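Local coordinates for protein RickCE (Rickettsia bellii, PDB 5HAM) that probably acts as a CE-clan cysteine protease, a bacterial effector enzyme that removes ubiquitin or ubiquitin-like modifiers from proteins, at residues A[45-50]-A[56-61]; A[122-127]-A[136-141]; A[172-175]-A[180-183]; A[182-187]-A[195-200]. One frame throughout, in Å; residues are numbered along the deposited sequence.

Contact 1 of 4, residues A[45-50]-A[56-61]; sequences LKDYTA and NKILAE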
# COMPACT_ATOMS: atom_id res chain seq x y z
N LEU A 45 10.20 0.68 -20.64
CA LEU A 45 11.46 -0.07 -20.58
C LEU A 45 12.44 0.29 -21.70
O LEU A 45 13.64 -0.01 -21.62
CB LEU A 45 11.21 -1.57 -20.55
CG LEU A 45 10.47 -2.09 -19.30
CD1 LEU A 45 10.25 -3.60 -19.43
CD2 LEU A 45 11.24 -1.77 -18.03
N LYS A 46 11.94 0.95 -22.75
CA LYS A 46 12.81 1.40 -23.84
C LYS A 46 13.83 2.42 -23.35
O LYS A 46 14.86 2.63 -23.98
CB LYS A 46 12.00 1.93 -25.03
CG LYS A 46 11.14 0.86 -25.65
CD LYS A 46 10.56 1.28 -26.98
CE LYS A 46 9.95 0.07 -27.70
NZ LYS A 46 9.63 0.35 -29.14
N ASP A 47 13.57 3.02 -22.19
CA ASP A 47 14.53 3.90 -21.54
C ASP A 47 15.79 3.11 -21.21
O ASP A 47 16.87 3.69 -21.05
CB ASP A 47 13.96 4.47 -20.23
CG ASP A 47 12.99 5.62 -20.45
OD1 ASP A 47 12.57 5.88 -21.60
OD2 ASP A 47 12.64 6.27 -19.44
N TYR A 48 15.64 1.79 -21.06
CA TYR A 48 16.77 0.92 -20.76
C TYR A 48 17.27 0.13 -21.98
O TYR A 48 18.45 -0.20 -22.05
CB TYR A 48 16.41 -0.05 -19.64
CG TYR A 48 15.79 0.60 -18.42
CD1 TYR A 48 16.58 1.21 -17.45
CD2 TYR A 48 14.42 0.59 -18.22
CE1 TYR A 48 16.03 1.79 -16.34
CE2 TYR A 48 13.85 1.17 -17.11
CZ TYR A 48 14.67 1.76 -16.17
OH TYR A 48 14.10 2.34 -15.06
N THR A 49 16.39 -0.16 -22.94
CA THR A 49 16.72 -1.09 -24.02
C THR A 49 16.99 -0.45 -25.38
O THR A 49 17.62 -1.06 -26.23
CB THR A 49 15.62 -2.17 -24.21
OG1 THR A 49 14.38 -1.55 -24.55
CG2 THR A 49 15.43 -3.01 -22.95
N ALA A 50 16.49 0.77 -25.58
CA ALA A 50 16.69 1.47 -26.85
C ALA A 50 18.15 1.82 -27.07
O ALA A 50 18.86 2.27 -26.17
CB ALA A 50 15.84 2.73 -26.93
N ASN A 56 18.40 7.80 -29.38
CA ASN A 56 18.64 9.22 -29.58
C ASN A 56 17.33 9.99 -29.58
O ASN A 56 17.24 11.13 -29.09
CB ASN A 56 19.41 9.46 -30.87
CG ASN A 56 20.08 10.83 -30.89
OD1 ASN A 56 20.92 11.13 -30.04
ND2 ASN A 56 19.72 11.66 -31.87
N LYS A 57 16.29 9.36 -30.11
CA LYS A 57 14.99 10.00 -30.20
C LYS A 57 14.40 10.18 -28.81
O LYS A 57 13.78 11.20 -28.52
CB LYS A 57 14.06 9.17 -31.07
N ILE A 58 14.60 9.19 -27.96
CA ILE A 58 14.08 9.27 -26.60
C ILE A 58 14.82 10.33 -25.78
O ILE A 58 14.20 11.15 -25.11
CB ILE A 58 14.09 7.89 -25.93
CG1 ILE A 58 13.08 6.97 -26.63
CG2 ILE A 58 13.75 8.03 -24.45
CD1 ILE A 58 13.16 5.51 -26.22
N LEU A 59 16.14 10.34 -25.87
CA LEU A 59 16.94 11.34 -25.17
C LEU A 59 16.47 12.74 -25.58
O LEU A 59 16.29 13.63 -24.75
CB LEU A 59 18.42 11.16 -25.50
CG LEU A 59 19.33 12.21 -24.84
CD1 LEU A 59 19.07 12.31 -23.32
CD2 LEU A 59 20.79 11.91 -25.13
N ALA A 60 16.25 12.90 -26.88
CA ALA A 60 15.73 14.14 -27.42
C ALA A 60 14.41 14.55 -26.78
O ALA A 60 14.27 15.69 -26.34
CB ALA A 60 15.57 14.03 -28.94
N GLU A 61 13.44 13.64 -26.70
CA GLU A 61 12.17 14.00 -26.10
C GLU A 61 12.32 14.32 -24.60
O GLU A 61 11.66 15.23 -24.07
CB GLU A 61 11.09 12.94 -26.37
CG GLU A 61 11.24 11.63 -25.59
CD GLU A 61 10.41 10.48 -26.15
OE1 GLU A 61 10.24 10.41 -27.39
OE2 GLU A 61 9.93 9.65 -25.35
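I58 laps its CD1 methyl over two residues one helical turn apart, lying 3.9 Å from CB of K46 and likewise 3.9 Å from CB of A50. The pair illustrates how two consecutive helices, 42-49 and 52-69, can pack through a single branched side chain when only a short linker separates them in the helical part of this chain, far from the sheet of the catalytic domain. I58 has CG1 anti to its carbonyl carbon (chi1 -67°) and an almost fully extended second torsion, which carries CD1 straight out to the neighbouring helix. Its other branch serves a different partner: CG2 comes within 3.8 Å of OD1 of D47, whose side chain meets it at a slant, an apolar methyl against a carboxylate oxygen that is already engaged. That carboxylate forms a salt bridge with R88 through OD2, and R88 and L92 of helix 75-93 also touch I58, so a third helix also covers I58. K46 contributes its CB alone, the rest of its chain running off toward solvent. At the end of helix 42-49, R99 donates to the main-chain oxygens of D47 and A50. A50 N bonds to K46 O at 2.9 Å, so the two residues that I58 CD1 touches are a turn apart.

Contact 2 of 4, residues A[122-127]-A[136-141]; sequences NRATKD and AVIPIE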
# COMPACT_ATOMS: atom_id res chain seq x y z
N ASN A 122 -0.94 -15.87 1.70
CA ASN A 122 -0.90 -17.28 2.08
C ASN A 122 -0.58 -17.53 3.56
O ASN A 122 -1.19 -18.40 4.19
CB ASN A 122 0.05 -18.07 1.19
CG ASN A 122 -0.62 -18.56 -0.08
OD1 ASN A 122 -1.80 -18.93 -0.06
ND2 ASN A 122 0.12 -18.54 -1.19
N ARG A 123 0.38 -16.79 4.10
CA ARG A 123 0.73 -16.90 5.51
C ARG A 123 -0.48 -16.53 6.38
O ARG A 123 -0.78 -17.20 7.35
CB ARG A 123 1.93 -16.02 5.85
CG ARG A 123 2.37 -16.09 7.31
CD ARG A 123 2.62 -17.54 7.75
NE ARG A 123 2.99 -17.67 9.16
CZ ARG A 123 3.11 -18.83 9.79
NH1 ARG A 123 2.89 -19.96 9.14
NH2 ARG A 123 3.45 -18.87 11.07
N ALA A 124 -1.18 -15.47 5.99
CA ALA A 124 -2.36 -15.02 6.72
C ALA A 124 -3.39 -16.13 6.73
O ALA A 124 -4.01 -16.42 7.76
CB ALA A 124 -2.93 -13.74 6.09
N THR A 125 -3.54 -16.78 5.58
CA THR A 125 -4.47 -17.89 5.43
C THR A 125 -4.04 -19.10 6.26
O THR A 125 -4.87 -19.82 6.83
CB THR A 125 -4.60 -18.28 3.95
OG1 THR A 125 -5.12 -17.17 3.20
CG2 THR A 125 -5.54 -19.47 3.78
N LYS A 126 -2.73 -19.33 6.33
CA LYS A 126 -2.24 -20.44 7.13
C LYS A 126 -2.51 -20.18 8.62
O LYS A 126 -2.90 -21.08 9.36
CB LYS A 126 -0.74 -20.70 6.87
N ASP A 127 -2.33 -18.93 9.03
CA ASP A 127 -2.57 -18.53 10.41
C ASP A 127 -3.98 -18.83 10.89
O ASP A 127 -4.17 -19.41 11.97
CB ASP A 127 -2.25 -17.05 10.62
CG ASP A 127 -0.78 -16.80 10.74
OD1 ASP A 127 -0.03 -17.80 10.89
OD2 ASP A 127 -0.36 -15.63 10.69
N ALA A 136 -6.38 -12.54 10.80
CA ALA A 136 -5.09 -12.08 10.32
C ALA A 136 -5.33 -10.71 9.73
O ALA A 136 -6.22 -10.53 8.90
CB ALA A 136 -4.53 -13.02 9.29
N VAL A 137 -4.55 -9.74 10.19
CA VAL A 137 -4.71 -8.37 9.75
C VAL A 137 -3.56 -8.01 8.81
O VAL A 137 -2.39 -8.15 9.16
CB VAL A 137 -4.75 -7.42 10.96
CG1 VAL A 137 -4.92 -5.96 10.53
CG2 VAL A 137 -5.85 -7.85 11.93
N ILE A 138 -3.90 -7.57 7.61
CA ILE A 138 -2.91 -7.21 6.60
C ILE A 138 -3.07 -5.76 6.16
O ILE A 138 -4.05 -5.40 5.52
CB ILE A 138 -3.04 -8.09 5.33
CG1 ILE A 138 -3.20 -9.58 5.71
CG2 ILE A 138 -1.85 -7.86 4.40
CD1 ILE A 138 -3.48 -10.50 4.51
N PRO A 139 -2.10 -4.91 6.52
CA PRO A 139 -2.08 -3.53 6.03
C PRO A 139 -1.80 -3.58 4.55
O PRO A 139 -0.93 -4.33 4.15
CB PRO A 139 -0.89 -2.90 6.77
CG PRO A 139 -0.61 -3.79 7.91
CD PRO A 139 -1.01 -5.18 7.48
N ILE A 140 -2.55 -2.83 3.75
CA ILE A 140 -2.35 -2.82 2.31
C ILE A 140 -2.10 -1.41 1.79
O ILE A 140 -2.94 -0.52 1.94
CB ILE A 140 -3.54 -3.46 1.56
CG1 ILE A 140 -3.70 -4.92 2.00
CG2 ILE A 140 -3.31 -3.38 0.05
CD1 ILE A 140 -4.61 -5.72 1.16
N GLU A 141 -0.93 -1.22 1.20
CA GLU A 141 -0.58 0.06 0.59
C GLU A 141 -0.90 0.05 -0.90
O GLU A 141 -0.19 -0.59 -1.68
CB GLU A 141 0.90 0.36 0.82
CG GLU A 141 1.23 1.84 0.95
CD GLU A 141 2.73 2.09 1.09
OE1 GLU A 141 3.51 1.13 0.93
OE2 GLU A 141 3.13 3.25 1.36
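With CG1 of I138 anti to its carbonyl carbon (chi1 -46°) and CD1 swung out in an extended second torsion (174°), the tip of this strand residue comes to rest 3.6 Å from CB of A124. The same methyl of A124 meets CB of A136, also at 3.6 Å, and so sits against two residues whose side chains leave the same face of the strand. Small residues permit the close approach: CA of A124 and CA of A136 are 5.4 Å apart, and CB of A136 even comes within 3.8 Å of O of A124. This is alpha/beta packing, the end of the long helix 96-130 lying on strand 135-141 of the mixed central sheet in the RickCE-like catalytic domain. The strand is held on both sides, V137 bonding through its backbone to S28 and Q30, and A136 and I138 to A152 and L150. D127, one turn beyond R123 and close to the helix's C-terminal end, bonds through its carboxylate to S28 OG and N131 ND2. R123 adds a purely electrostatic link, since OD1 of D127 lies over one face of its guanidinium group, 3.5 Å from NE and with no N-H directed at it.

Contact 3 of 4, residues A[172-175]-A[180-183]; sequences SINY and LPKL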
# COMPACT_ATOMS: atom_id res chain seq x y z
N SER A 172 -13.36 1.85 -3.46
CA SER A 172 -13.71 0.45 -3.29
C SER A 172 -12.41 -0.35 -3.32
O SER A 172 -11.36 0.19 -3.63
CB SER A 172 -14.61 -0.04 -4.43
OG SER A 172 -13.83 -0.37 -5.57
N ILE A 173 -12.51 -1.64 -3.01
CA ILE A 173 -11.38 -2.56 -3.07
C ILE A 173 -10.85 -2.74 -4.50
O ILE A 173 -9.80 -3.34 -4.69
CB ILE A 173 -11.77 -3.94 -2.47
CG1 ILE A 173 -10.54 -4.78 -2.13
CG2 ILE A 173 -12.69 -4.74 -3.39
CD1 ILE A 173 -10.91 -6.16 -1.71
N ASN A 174 -11.58 -2.21 -5.49
CA ASN A 174 -11.19 -2.31 -6.91
C ASN A 174 -10.30 -1.19 -7.37
O ASN A 174 -9.91 -1.13 -8.53
CB ASN A 174 -12.42 -2.33 -7.81
CG ASN A 174 -13.23 -3.59 -7.64
OD1 ASN A 174 -12.68 -4.69 -7.64
ND2 ASN A 174 -14.53 -3.44 -7.46
N TYR A 175 -10.01 -0.28 -6.46
CA TYR A 175 -9.10 0.82 -6.69
C TYR A 175 -7.90 0.46 -7.58
O TYR A 175 -7.21 -0.53 -7.36
CB TYR A 175 -8.61 1.35 -5.35
CG TYR A 175 -7.74 2.54 -5.49
CD1 TYR A 175 -8.30 3.79 -5.74
CD2 TYR A 175 -6.37 2.43 -5.42
CE1 TYR A 175 -7.52 4.90 -5.88
CE2 TYR A 175 -5.57 3.53 -5.58
CZ TYR A 175 -6.15 4.76 -5.81
OH TYR A 175 -5.36 5.87 -5.97
N LEU A 180 -5.78 -5.49 -6.23
CA LEU A 180 -5.93 -6.34 -5.04
C LEU A 180 -6.83 -7.59 -5.26
O LEU A 180 -6.44 -8.72 -4.91
CB LEU A 180 -6.37 -5.50 -3.81
CG LEU A 180 -6.75 -6.23 -2.53
CD1 LEU A 180 -5.62 -7.15 -2.06
CD2 LEU A 180 -7.12 -5.24 -1.44
N PRO A 181 -8.02 -7.40 -5.84
CA PRO A 181 -8.81 -8.60 -6.17
C PRO A 181 -8.08 -9.53 -7.12
O PRO A 181 -8.27 -10.73 -7.00
CB PRO A 181 -10.07 -8.02 -6.82
CG PRO A 181 -10.25 -6.72 -6.12
CD PRO A 181 -8.84 -6.18 -5.92
N LYS A 182 -7.27 -8.99 -8.04
CA LYS A 182 -6.45 -9.83 -8.90
C LYS A 182 -5.43 -10.64 -8.08
O LYS A 182 -5.14 -11.79 -8.40
CB LYS A 182 -5.70 -9.01 -9.97
CG LYS A 182 -6.58 -8.38 -11.05
CD LYS A 182 -7.85 -9.18 -11.32
CE LYS A 182 -8.81 -8.44 -12.27
NZ LYS A 182 -10.17 -9.08 -12.30
N LEU A 183 -4.89 -10.02 -7.03
CA LEU A 183 -3.94 -10.72 -6.17
C LEU A 183 -4.66 -11.82 -5.41
O LEU A 183 -4.18 -12.94 -5.34
CB LEU A 183 -3.28 -9.76 -5.19
CG LEU A 183 -2.36 -10.41 -4.16
CD1 LEU A 183 -1.15 -11.08 -4.84
CD2 LEU A 183 -1.92 -9.37 -3.14
O HOH W 1 -7.79 -3.01 -6.27
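A single water grips three backbone atoms at the start of helix 175-188: it donates to O of I173 at 2.6 Å and to O of Y175 at 2.8 Å, and accepts from N of L180 at 3.2 Å. The first two belong to a type I beta turn, S172 to Y175, that leads into the helix, and OG of S172 caps it by accepting from N of N174 (2.9 Å, 153° at the hydrogen). The water thus bridges turn and helix where L180 N has no backbone bond to the preceding turn, and where P181 has no N-H to offer. Next to this polar bridge the side chains of I173 and L180 meet. I173 holds CG1 anti to its backbone N (chi1 -163°), which leaves CG2 wedged between N and carbonyl carbon and sends CG1 across the L180 side chain at about a right angle, 3.5 Å from CD2. F165 of strand 160-166 touches both, and I197 packs on I173, so the I173 side chain is buried against the sheet of the catalytic domain. D199 further anchors the turn by accepting a hydrogen bond from the backbone N of I173. P181 meets the turn next to L180: I173 and the proline ring slide past one another in opposite directions, with CD of the ring 3.2 Å from O of I173. N174 comes at the ring at about a right angle, its carboxamide oxygen OD1 resting 3.5 Å from CG of P181.

Contact 4 of 4, residues A[182-187]-A[195-200]; sequences KLIDKT and PIIIDE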
# COMPACT_ATOMS: atom_id res chain seq x y z
N LYS A 182 -7.27 -8.99 -8.04
CA LYS A 182 -6.45 -9.83 -8.90
C LYS A 182 -5.43 -10.64 -8.08
O LYS A 182 -5.14 -11.79 -8.40
CB LYS A 182 -5.70 -9.01 -9.97
CG LYS A 182 -6.58 -8.38 -11.05
CD LYS A 182 -7.85 -9.18 -11.32
CE LYS A 182 -8.81 -8.44 -12.27
NZ LYS A 182 -10.17 -9.08 -12.30
N LEU A 183 -4.89 -10.02 -7.03
CA LEU A 183 -3.94 -10.72 -6.17
C LEU A 183 -4.66 -11.82 -5.41
O LEU A 183 -4.18 -12.94 -5.34
CB LEU A 183 -3.28 -9.76 -5.19
CG LEU A 183 -2.36 -10.41 -4.16
CD1 LEU A 183 -1.15 -11.08 -4.84
CD2 LEU A 183 -1.92 -9.37 -3.14
N ILE A 184 -5.81 -11.48 -4.85
CA ILE A 184 -6.55 -12.43 -4.03
C ILE A 184 -6.89 -13.66 -4.86
O ILE A 184 -6.68 -14.80 -4.43
CB ILE A 184 -7.84 -11.80 -3.46
CG1 ILE A 184 -7.49 -10.72 -2.43
CG2 ILE A 184 -8.74 -12.86 -2.85
CD1 ILE A 184 -8.70 -9.95 -1.90
N ASP A 185 -7.38 -13.43 -6.06
CA ASP A 185 -7.73 -14.56 -6.93
C ASP A 185 -6.50 -15.34 -7.43
O ASP A 185 -6.56 -16.55 -7.56
CB ASP A 185 -8.63 -14.14 -8.09
CG ASP A 185 -9.12 -15.34 -8.88
OD1 ASP A 185 -10.09 -16.00 -8.44
OD2 ASP A 185 -8.53 -15.66 -9.93
N LYS A 186 -5.40 -14.65 -7.70
CA LYS A 186 -4.17 -15.36 -8.06
C LYS A 186 -3.72 -16.27 -6.93
O LYS A 186 -3.28 -17.39 -7.17
CB LYS A 186 -3.05 -14.37 -8.42
CG LYS A 186 -1.77 -15.04 -8.90
CD LYS A 186 -1.00 -14.12 -9.86
CE LYS A 186 0.06 -14.87 -10.67
NZ LYS A 186 1.40 -14.91 -10.01
N THR A 187 -3.85 -15.79 -5.70
CA THR A 187 -3.33 -16.51 -4.54
C THR A 187 -4.28 -17.58 -4.01
O THR A 187 -3.85 -18.68 -3.64
CB THR A 187 -3.01 -15.51 -3.40
OG1 THR A 187 -2.13 -14.49 -3.87
CG2 THR A 187 -2.37 -16.23 -2.22
N PRO A 195 -12.66 -17.47 -1.92
CA PRO A 195 -12.66 -16.53 -0.79
C PRO A 195 -13.82 -15.58 -0.95
O PRO A 195 -14.03 -15.06 -2.04
CB PRO A 195 -11.36 -15.75 -0.98
CG PRO A 195 -10.53 -16.56 -1.90
CD PRO A 195 -11.47 -17.32 -2.77
N ILE A 196 -14.58 -15.37 0.11
CA ILE A 196 -15.62 -14.36 0.11
C ILE A 196 -15.03 -13.00 0.47
O ILE A 196 -14.31 -12.86 1.46
CB ILE A 196 -16.71 -14.71 1.10
CG1 ILE A 196 -17.55 -15.85 0.56
CG2 ILE A 196 -17.58 -13.50 1.38
CD1 ILE A 196 -18.39 -16.52 1.62
N ILE A 197 -15.33 -12.00 -0.34
CA ILE A 197 -14.84 -10.66 -0.11
C ILE A 197 -15.94 -9.73 0.38
O ILE A 197 -16.99 -9.59 -0.25
CB ILE A 197 -14.19 -10.11 -1.37
CG1 ILE A 197 -12.90 -10.87 -1.65
CG2 ILE A 197 -13.96 -8.59 -1.26
CD1 ILE A 197 -12.18 -10.40 -2.87
N ILE A 198 -15.70 -9.11 1.52
CA ILE A 198 -16.60 -8.10 2.05
C ILE A 198 -15.91 -6.75 2.01
O ILE A 198 -14.90 -6.54 2.68
CB ILE A 198 -17.03 -8.43 3.48
CG1 ILE A 198 -17.81 -9.75 3.52
CG2 ILE A 198 -17.87 -7.30 4.04
CD1 ILE A 198 -17.91 -10.36 4.91
N ASP A 199 -16.44 -5.85 1.19
CA ASP A 199 -15.89 -4.50 1.06
C ASP A 199 -16.76 -3.55 1.86
O ASP A 199 -17.91 -3.31 1.49
CB ASP A 199 -15.85 -4.09 -0.41
CG ASP A 199 -15.08 -2.79 -0.66
OD1 ASP A 199 -14.49 -2.23 0.30
OD2 ASP A 199 -15.04 -2.34 -1.82
N GLU A 200 -16.21 -3.02 2.95
CA GLU A 200 -16.98 -2.17 3.86
C GLU A 200 -17.34 -0.88 3.18
O GLU A 200 -18.31 -0.22 3.57
CB GLU A 200 -16.17 -1.85 5.12
CG GLU A 200 -15.80 -3.07 5.95
CD GLU A 200 -16.97 -3.61 6.75
OE1 GLU A 200 -17.37 -4.77 6.52
OE2 GLU A 200 -17.48 -2.88 7.62
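I184 leaves helix 175-188 with CB aimed at strand 196-199, and its two branches there part company. CG2, anti to the backbone N, turns to the residue just ahead of the strand and stands 4.2 Å from CG of P195, a loose brush against the proline ring. CG1 takes the position beside the backbone N (chi1 -68°) and, with the second torsion extended at 175°, delivers CD1 to the strand itself. That methyl meets CD1 of I197 at 3.6 Å. I197 has much the same torsions, so the two isoleucines reach for each other tip to tip, and the contact between helix and strand rests on their terminal methyls rather than on broad overlap. L163 of strand 160-166 packs against I184 as well. The helix is fixed on another flank too: K186 forms a salt bridge with E118 of helix 96-130, and T187 packs on that helix. Inside its own turn, OG1 of T187 donates to O of L183 at 3.0 Å from above the carbonyl plane, and N of T187 donates to the same oxygen, which therefore carries two bonds. Strand 196-199 is the outermost strand on its side of the sheet and bonds through I196 and I198, with E200 just after it, to strand 160-166, completing a beta-alpha-beta crossover in which helix 175-188 joins two neighbouring parallel strands.

Overall arrangement
From the N terminus, contact 1 closes first, joining two consecutive helices across a short linker in the outlying helical part; its nearest atoms are about 17 Å from contact 4 and it touches none of the others. After helix 75-93, the long helix 96-130 leads to the sheet of the catalytic domain, where contact 2 closes the turn from that helix into strand 135-141. Contacts 3 and 4 follow and overlap in sequence, sharing K182 and L183 of helix 175-188: one ties the helix back to the loop before it, the other forward to the edge strand. No contact nests inside another. Contact 2 meets contact 3 where I140 packs on L180, and contact 4 where N122 packs on T187.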